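Local coordinates for protein lectin (Trichosanthes anguina, PDB 4HR6) that binds galactosides through beta-trefoil lectin domains and is the sugar-binding chain of a nontoxic homologue of type II ribosome-inactivating proteins, at residues 19-24 and 41-46; 32-37 and 111-116. All coordinates share one frame; numbering follows the deposited sequence.

Contact 1: residues 19-24 and 41-46; sequences CVDVAG and QVNQKW. With AMG (methyl alpha-D-galactopyranoside), chain D.
Asp21 and Gln44 meet through a hydrogen bond from Gln44 NE2 to Asp21 OD1 (3.0 Å), taken on the anti lone pair of that oxygen, with the carboxylate and amide planes 73° apart. The extended Gln44 chain is gripped at its far end too, its amide bonding Pro37 O and Gly39 N, which makes it a second-shell brace for the acid. The tightly packed part lies around Val20 and Trp46. There Trp46 NE1 gives a hydrogen bond to Val20 O (3.2 Å), which lies in the plane of the indole, while the donor stands well above the carbonyl plane. Val20 CG1, anti to the backbone N (chi1 175°), packs against the NE1-CZ2 side of the indole, 3.7 Å from Trp46 CZ2, and the two side chains cross at about a right angle. Val22 N binds Asn43 O in a nearly straight bond, and a water joins Val20 O to Gln44 O.

Towards the partly exposed Gln41 and the exposed Gly24, protein packing gives way to the bound methyl alpha-D-galactopyranoside. Asp21 receives two sugar hydroxyls, O3 on OD1 (2.6 Å) and O4 on OD2 (2.8 Å). Asn43 ND2 donates to the same sugar O3 (2.8 Å), Gln41 NE2 reaches it at 3.1 Å, and Gly24 N serves O4; the further bonds of Asn43 ND2 to Asp21 OD2 and Val22 O are weak. An aspartate that takes the 3- and 4-hydroxyls of galactose, with an asparagine amide on the 3-hydroxyl, is the hallmark of the ricin-type beta-trefoil galactose site.

Contact 2: residues 32-37 and 111-116; sequences RLILYP and TRSTNL. With AMG (methyl alpha-D-galactopyranoside), chain D.
Tyr36 and Ser113 meet at the rim of the tyrosine ring, where the serine hydroxyl OG lies near the ring plane, 4.0 Å from Tyr36 CD1. One face of that ring carries Pro37 CD, offset toward the rim. The opposite face takes the galactoside, whose C4 sits over the ring centre, 3.7 Å above the plane; CG of the tyrosine is anti to the backbone N (chi1 -159°). Ile34 adds an apolar edge to the pocket, its CD1 lying 4.0 Å from C6 of the sugar and 3.9 Å from Ser113 CA.

On the other side of the strand Leu116 crosses both Leu33 and Leu35 at about a right angle, its CD2 meeting Leu35 CG at 3.7 Å. Between these groups the backbones are joined by Leu116 N to Leu33 O, Leu35 N to Thr114 O and Ser113 N to Leu35 O. Thr111 to Thr114 form a type II turn with Ser113 at positive phi, and Thr111 O is held from one face by both Thr114 N and OG1. A sugar stacked on an aromatic ring beside a polar cluster is characteristic of galactose pockets in ricin-type beta-trefoil lectins.

In the fold
The two contacts illustrate how one small sugar site can be assembled from separate parts of a beta-trefoil. Their centres lie 10 Å apart, and strands 19-22 and 33-36 are antiparallel neighbours in a two-stranded sheet, with a probable hydrogen bond between Ile34 N and Asp21 O. Along the chain the order is 19-24, 32-37, 41-46, then 111-116, so the pairs interleave, the last segment coming from much later in the same ricin-type lectin domain. Contact 1 supplies the hydrogen bonds to the galactoside and contact 2 its aromatic platform. A second galactoside occupies a pocket in the other ricin-type lectin domain, giving the chain two sugar-binding sites.

Contact 1: residues 19-24 and 41-46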
loop_
_atom_site.group_PDB
_atom_site.type_symbol
_atom_site.label_atom_id
_atom_site.label_comp_id
_atom_site.label_asym_id
_atom_site.label_seq_id
_atom_site.Cartn_x
_atom_site.Cartn_y
_atom_site.Cartn_z
ATOM N N CYS C 19 -14.923 -2.231 -17.412
ATOM C CA CYS C 19 -13.686 -2.088 -18.168
ATOM C C CYS C 19 -13.833 -1.258 -19.446
ATOM O O CYS C 19 -14.871 -1.289 -20.113
ATOM C CB CYS C 19 -13.134 -3.472 -18.500
ATOM S SG CYS C 19 -12.215 -4.192 -17.121
ATOM N N VAL C 20 -12.774 -0.511 -19.757
ATOM C CA VAL C 20 -12.650 0.224 -20.998
ATOM C C VAL C 20 -12.477 -0.787 -22.149
ATOM O O VAL C 20 -11.632 -1.690 -22.109
ATOM C CB VAL C 20 -11.491 1.229 -20.920
ATOM C CG1 VAL C 20 -11.275 1.926 -22.251
ATOM C CG2 VAL C 20 -11.762 2.251 -19.820
ATOM N N ASP C 21 -13.316 -0.629 -23.168
ATOM C CA ASP C 21 -13.564 -1.676 -24.156
ATOM C C ASP C 21 -13.873 -0.976 -25.480
ATOM O O ASP C 21 -14.760 -0.117 -25.539
ATOM C CB ASP C 21 -14.731 -2.554 -23.661
ATOM C CG ASP C 21 -15.223 -3.558 -24.698
ATOM O OD1 ASP C 21 -15.450 -4.741 -24.343
ATOM O OD2 ASP C 21 -15.415 -3.157 -25.863
ATOM N N VAL C 22 -13.119 -1.299 -26.527
ATOM C CA VAL C 22 -13.373 -0.686 -27.838
ATOM C C VAL C 22 -14.557 -1.429 -28.479
ATOM O O VAL C 22 -14.501 -2.641 -28.694
ATOM C CB VAL C 22 -12.108 -0.570 -28.746
ATOM C CG1 VAL C 22 -11.189 -1.774 -28.618
ATOM C CG2 VAL C 22 -12.497 -0.330 -30.203
ATOM N N ALA C 23 -15.633 -0.681 -28.744
ATOM C CA ALA C 23 -16.941 -1.258 -29.085
ATOM C C ALA C 23 -16.885 -2.295 -30.214
ATOM O O ALA C 23 -16.459 -1.981 -31.321
ATOM C CB ALA C 23 -17.915 -0.147 -29.446
ATOM N N GLY C 24 -17.286 -3.531 -29.900
ATOM C CA GLY C 24 -17.438 -4.604 -30.890
ATOM C C GLY C 24 -16.176 -5.155 -31.540
ATOM O O GLY C 24 -16.260 -6.005 -32.431
ATOM N N GLN C 41 -11.100 -10.561 -23.260
ATOM C CA GLN C 41 -11.142 -10.286 -24.703
ATOM C C GLN C 41 -10.136 -9.217 -25.109
ATOM O O GLN C 41 -9.973 -8.208 -24.423
ATOM C CB GLN C 41 -12.555 -9.901 -25.189
ATOM C CG GLN C 41 -13.267 -8.808 -24.402
ATOM C CD GLN C 41 -14.299 -9.371 -23.439
ATOM O OE1 GLN C 41 -14.003 -10.269 -22.652
ATOM N NE2 GLN C 41 -15.522 -8.861 -23.512
ATOM N N VAL C 42 -9.496 -9.446 -26.252
ATOM C CA VAL C 42 -8.369 -8.633 -26.726
ATOM C C VAL C 42 -8.705 -7.152 -26.918
ATOM O O VAL C 42 -7.810 -6.303 -26.892
ATOM C CB VAL C 42 -7.791 -9.213 -28.048
ATOM C CG1 VAL C 42 -8.761 -9.001 -29.213
ATOM C CG2 VAL C 42 -6.423 -8.616 -28.361
ATOM N N ASN C 43 -9.987 -6.847 -27.123
ATOM C CA ASN C 43 -10.441 -5.448 -27.249
ATOM C C ASN C 43 -10.548 -4.722 -25.894
ATOM O O ASN C 43 -10.906 -3.535 -25.844
ATOM C CB ASN C 43 -11.769 -5.347 -28.031
ATOM C CG ASN C 43 -12.883 -6.193 -27.435
ATOM O OD1 ASN C 43 -12.729 -7.402 -27.240
ATOM N ND2 ASN C 43 -14.020 -5.563 -27.160
ATOM N N GLN C 44 -10.235 -5.433 -24.807
ATOM C CA GLN C 44 -10.094 -4.811 -23.477
ATOM C C GLN C 44 -8.644 -4.710 -22.997
ATOM O O GLN C 44 -8.389 -4.145 -21.937
ATOM C CB GLN C 44 -10.939 -5.559 -22.447
ATOM C CG GLN C 44 -12.412 -5.214 -22.553
ATOM C CD GLN C 44 -13.271 -5.925 -21.537
ATOM O OE1 GLN C 44 -12.768 -6.604 -20.637
ATOM N NE2 GLN C 44 -14.587 -5.776 -21.678
ATOM N N LYS C 45 -7.709 -5.251 -23.778
ATOM C CA LYS C 45 -6.287 -5.140 -23.476
ATOM C C LYS C 45 -5.808 -3.796 -23.969
ATOM O O LYS C 45 -6.098 -3.403 -25.096
ATOM C CB LYS C 45 -5.464 -6.224 -24.172
ATOM C CG LYS C 45 -5.957 -7.646 -23.983
ATOM C CD LYS C 45 -5.702 -8.187 -22.590
ATOM C CE LYS C 45 -5.959 -9.690 -22.555
ATOM N NZ LYS C 45 -6.625 -10.121 -21.292
ATOM N N TRP C 46 -5.076 -3.088 -23.122
ATOM C CA TRP C 46 -4.494 -1.809 -23.484
ATOM C C TRP C 46 -2.997 -1.851 -23.228
ATOM O O TRP C 46 -2.537 -2.337 -22.186
ATOM C CB TRP C 46 -5.159 -0.683 -22.703
ATOM C CG TRP C 46 -6.577 -0.470 -23.122
ATOM C CD1 TRP C 46 -7.678 -1.063 -22.595
ATOM C CD2 TRP C 46 -7.040 0.368 -24.191
ATOM N NE1 TRP C 46 -8.805 -0.634 -23.251
ATOM C CE2 TRP C 46 -8.444 0.240 -24.241
ATOM C CE3 TRP C 46 -6.405 1.215 -25.110
ATOM C CZ2 TRP C 46 -9.235 0.933 -25.175
ATOM C CZ3 TRP C 46 -7.189 1.907 -26.037
ATOM C CH2 TRP C 46 -8.593 1.760 -26.057
HETATM C C1 AMG D . -18.891 -7.934 -28.069
HETATM C C2 AMG D . -17.484 -7.876 -27.469
HETATM C C3 AMG D . -17.439 -7.010 -26.207
HETATM C C4 AMG D . -18.126 -5.655 -26.403
HETATM C C5 AMG D . -19.477 -5.783 -27.126
HETATM C C6 AMG D . -20.031 -4.414 -27.523
HETATM C C7 AMG D . -20.427 -9.763 -27.803
HETATM O O1 AMG D . -19.774 -8.648 -27.190
HETATM O O2 AMG D . -17.051 -9.204 -27.153
HETATM O O3 AMG D . -16.077 -6.799 -25.807
HETATM O O4 AMG D . -17.253 -4.774 -27.119
HETATM O O5 AMG D . -19.366 -6.598 -28.302
HETATM O O6 AMG D . -21.456 -4.395 -27.375
HETATM O O HOH W 1 -9.687 -2.753 -20.154
#

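Contact 2: residues 32-37 and 111-116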
loop_
_atom_site.group_PDB
_atom_site.type_symbol
_atom_site.label_atom_id
_atom_site.label_comp_id
_atom_site.label_asym_id
_atom_site.label_seq_id
_atom_site.Cartn_x
_atom_site.Cartn_y
_atom_site.Cartn_z
ATOM N N ARG C 32 -15.383 3.735 -31.493
ATOM C CA ARG C 32 -15.714 4.297 -30.180
ATOM C C ARG C 32 -15.412 3.305 -29.046
ATOM O O ARG C 32 -15.386 2.081 -29.256
ATOM C CB ARG C 32 -17.190 4.716 -30.153
ATOM N N LEU C 33 -15.187 3.841 -27.846
ATOM C CA LEU C 33 -14.893 3.011 -26.656
ATOM C C LEU C 33 -15.959 3.157 -25.588
ATOM O O LEU C 33 -16.367 4.270 -25.239
ATOM C CB LEU C 33 -13.524 3.318 -26.039
ATOM C CG LEU C 33 -12.855 4.620 -26.468
ATOM C CD1 LEU C 33 -12.252 5.378 -25.293
ATOM C CD2 LEU C 33 -11.823 4.316 -27.545
ATOM N N ILE C 34 -16.362 2.011 -25.051
ATOM C CA ILE C 34 -17.413 1.924 -24.048
ATOM C C ILE C 34 -16.903 1.369 -22.709
ATOM O O ILE C 34 -15.787 0.856 -22.629
ATOM C CB ILE C 34 -18.548 0.994 -24.538
ATOM C CG1 ILE C 34 -18.001 -0.391 -24.911
ATOM C CG2 ILE C 34 -19.255 1.613 -25.735
ATOM C CD1 ILE C 34 -19.056 -1.468 -25.022
ATOM N N LEU C 35 -17.736 1.479 -21.673
ATOM C CA LEU C 35 -17.624 0.627 -20.497
ATOM C C LEU C 35 -18.306 -0.689 -20.811
ATOM O O LEU C 35 -19.371 -0.692 -21.407
ATOM C CB LEU C 35 -18.336 1.229 -19.291
ATOM C CG LEU C 35 -17.792 2.481 -18.620
ATOM C CD1 LEU C 35 -18.609 2.718 -17.358
ATOM C CD2 LEU C 35 -16.309 2.364 -18.299
ATOM N N TYR C 36 -17.722 -1.799 -20.371
ATOM C CA TYR C 36 -18.300 -3.117 -20.602
ATOM C C TYR C 36 -17.788 -4.092 -19.532
ATOM O O TYR C 36 -16.679 -3.937 -19.049
ATOM C CB TYR C 36 -17.929 -3.606 -22.014
ATOM C CG TYR C 36 -18.837 -4.689 -22.557
ATOM C CD1 TYR C 36 -20.030 -4.365 -23.218
ATOM C CD2 TYR C 36 -18.518 -6.034 -22.409
ATOM C CE1 TYR C 36 -20.873 -5.354 -23.713
ATOM C CE2 TYR C 36 -19.357 -7.031 -22.898
ATOM C CZ TYR C 36 -20.531 -6.684 -23.551
ATOM O OH TYR C 36 -21.351 -7.670 -24.034
ATOM N N PRO C 37 -18.598 -5.093 -19.147
ATOM C CA PRO C 37 -18.108 -6.117 -18.230
ATOM C C PRO C 37 -16.680 -6.573 -18.543
ATOM O O PRO C 37 -16.361 -6.838 -19.705
ATOM C CB PRO C 37 -19.093 -7.267 -18.443
ATOM C CG PRO C 37 -20.368 -6.604 -18.844
ATOM C CD PRO C 37 -20.046 -5.233 -19.382
ATOM N N THR C 111 -23.947 2.667 -16.828
ATOM C CA THR C 111 -24.543 1.512 -17.498
ATOM C C THR C 111 -23.607 0.868 -18.539
ATOM O O THR C 111 -22.782 1.537 -19.177
ATOM C CB THR C 111 -25.924 1.879 -18.124
ATOM O OG1 THR C 111 -26.602 0.690 -18.539
ATOM C CG2 THR C 111 -25.796 2.829 -19.327
ATOM N N ARG C 112 -23.743 -0.451 -18.665
ATOM C CA ARG C 112 -23.131 -1.228 -19.739
ATOM C C ARG C 112 -23.299 -0.534 -21.104
ATOM O O ARG C 112 -24.366 -0.007 -21.414
ATOM C CB ARG C 112 -23.769 -2.628 -19.761
ATOM C CG ARG C 112 -23.521 -3.453 -21.020
ATOM C CD ARG C 112 -24.454 -4.650 -21.086
ATOM N NE ARG C 112 -24.072 -5.703 -20.144
ATOM C CZ ARG C 112 -24.886 -6.659 -19.691
ATOM N NH1 ARG C 112 -26.161 -6.708 -20.071
ATOM N NH2 ARG C 112 -24.424 -7.571 -18.841
ATOM N N SER C 113 -22.234 -0.540 -21.899
ATOM C CA SER C 113 -22.219 0.041 -23.251
ATOM C C SER C 113 -22.332 1.579 -23.319
ATOM O O SER C 113 -22.659 2.123 -24.373
ATOM C CB SER C 113 -23.283 -0.618 -24.151
ATOM O OG SER C 113 -23.222 -2.037 -24.082
ATOM N N THR C 114 -22.043 2.274 -22.220
ATOM C CA THR C 114 -21.984 3.742 -22.227
ATOM C C THR C 114 -20.795 4.253 -23.035
ATOM O O THR C 114 -19.688 3.736 -22.908
ATOM C CB THR C 114 -21.819 4.306 -20.803
ATOM O OG1 THR C 114 -22.938 3.923 -19.996
ATOM C CG2 THR C 114 -21.691 5.834 -20.825
ATOM N N ASN C 115 -21.017 5.290 -23.837
ATOM C CA ASN C 115 -19.934 5.926 -24.594
ATOM C C ASN C 115 -19.019 6.703 -23.655
ATOM O O ASN C 115 -19.501 7.472 -22.811
ATOM C CB ASN C 115 -20.488 6.875 -25.669
ATOM C CG ASN C 115 -21.279 6.151 -26.752
ATOM O OD1 ASN C 115 -21.149 4.939 -26.928
ATOM N ND2 ASN C 115 -22.106 6.896 -27.483
ATOM N N LEU C 116 -17.707 6.490 -23.792
ATOM C CA LEU C 116 -16.720 7.238 -23.009
ATOM C C LEU C 116 -16.412 8.553 -23.703
ATOM O O LEU C 116 -16.370 8.636 -24.932
ATOM C CB LEU C 116 -15.423 6.442 -22.800
ATOM C CG LEU C 116 -15.508 5.058 -22.138
ATOM C CD1 LEU C 116 -14.119 4.617 -21.694
ATOM C CD2 LEU C 116 -16.473 5.042 -20.963
HETATM C C1 AMG D . -18.891 -7.934 -28.069
HETATM C C2 AMG D . -17.484 -7.876 -27.469
HETATM C C3 AMG D . -17.439 -7.010 -26.207
HETATM C C4 AMG D . -18.126 -5.655 -26.403
HETATM C C5 AMG D . -19.477 -5.783 -27.126
HETATM C C6 AMG D . -20.031 -4.414 -27.523
HETATM C C7 AMG D . -20.427 -9.763 -27.803
HETATM O O1 AMG D . -19.774 -8.648 -27.190
HETATM O O2 AMG D . -17.051 -9.204 -27.153
HETATM O O3 AMG D . -16.077 -6.799 -25.807
HETATM O O4 AMG D . -17.253 -4.774 -27.119
HETATM O O5 AMG D . -19.366 -6.598 -28.302
HETATM O O6 AMG D . -21.456 -4.395 -27.375
#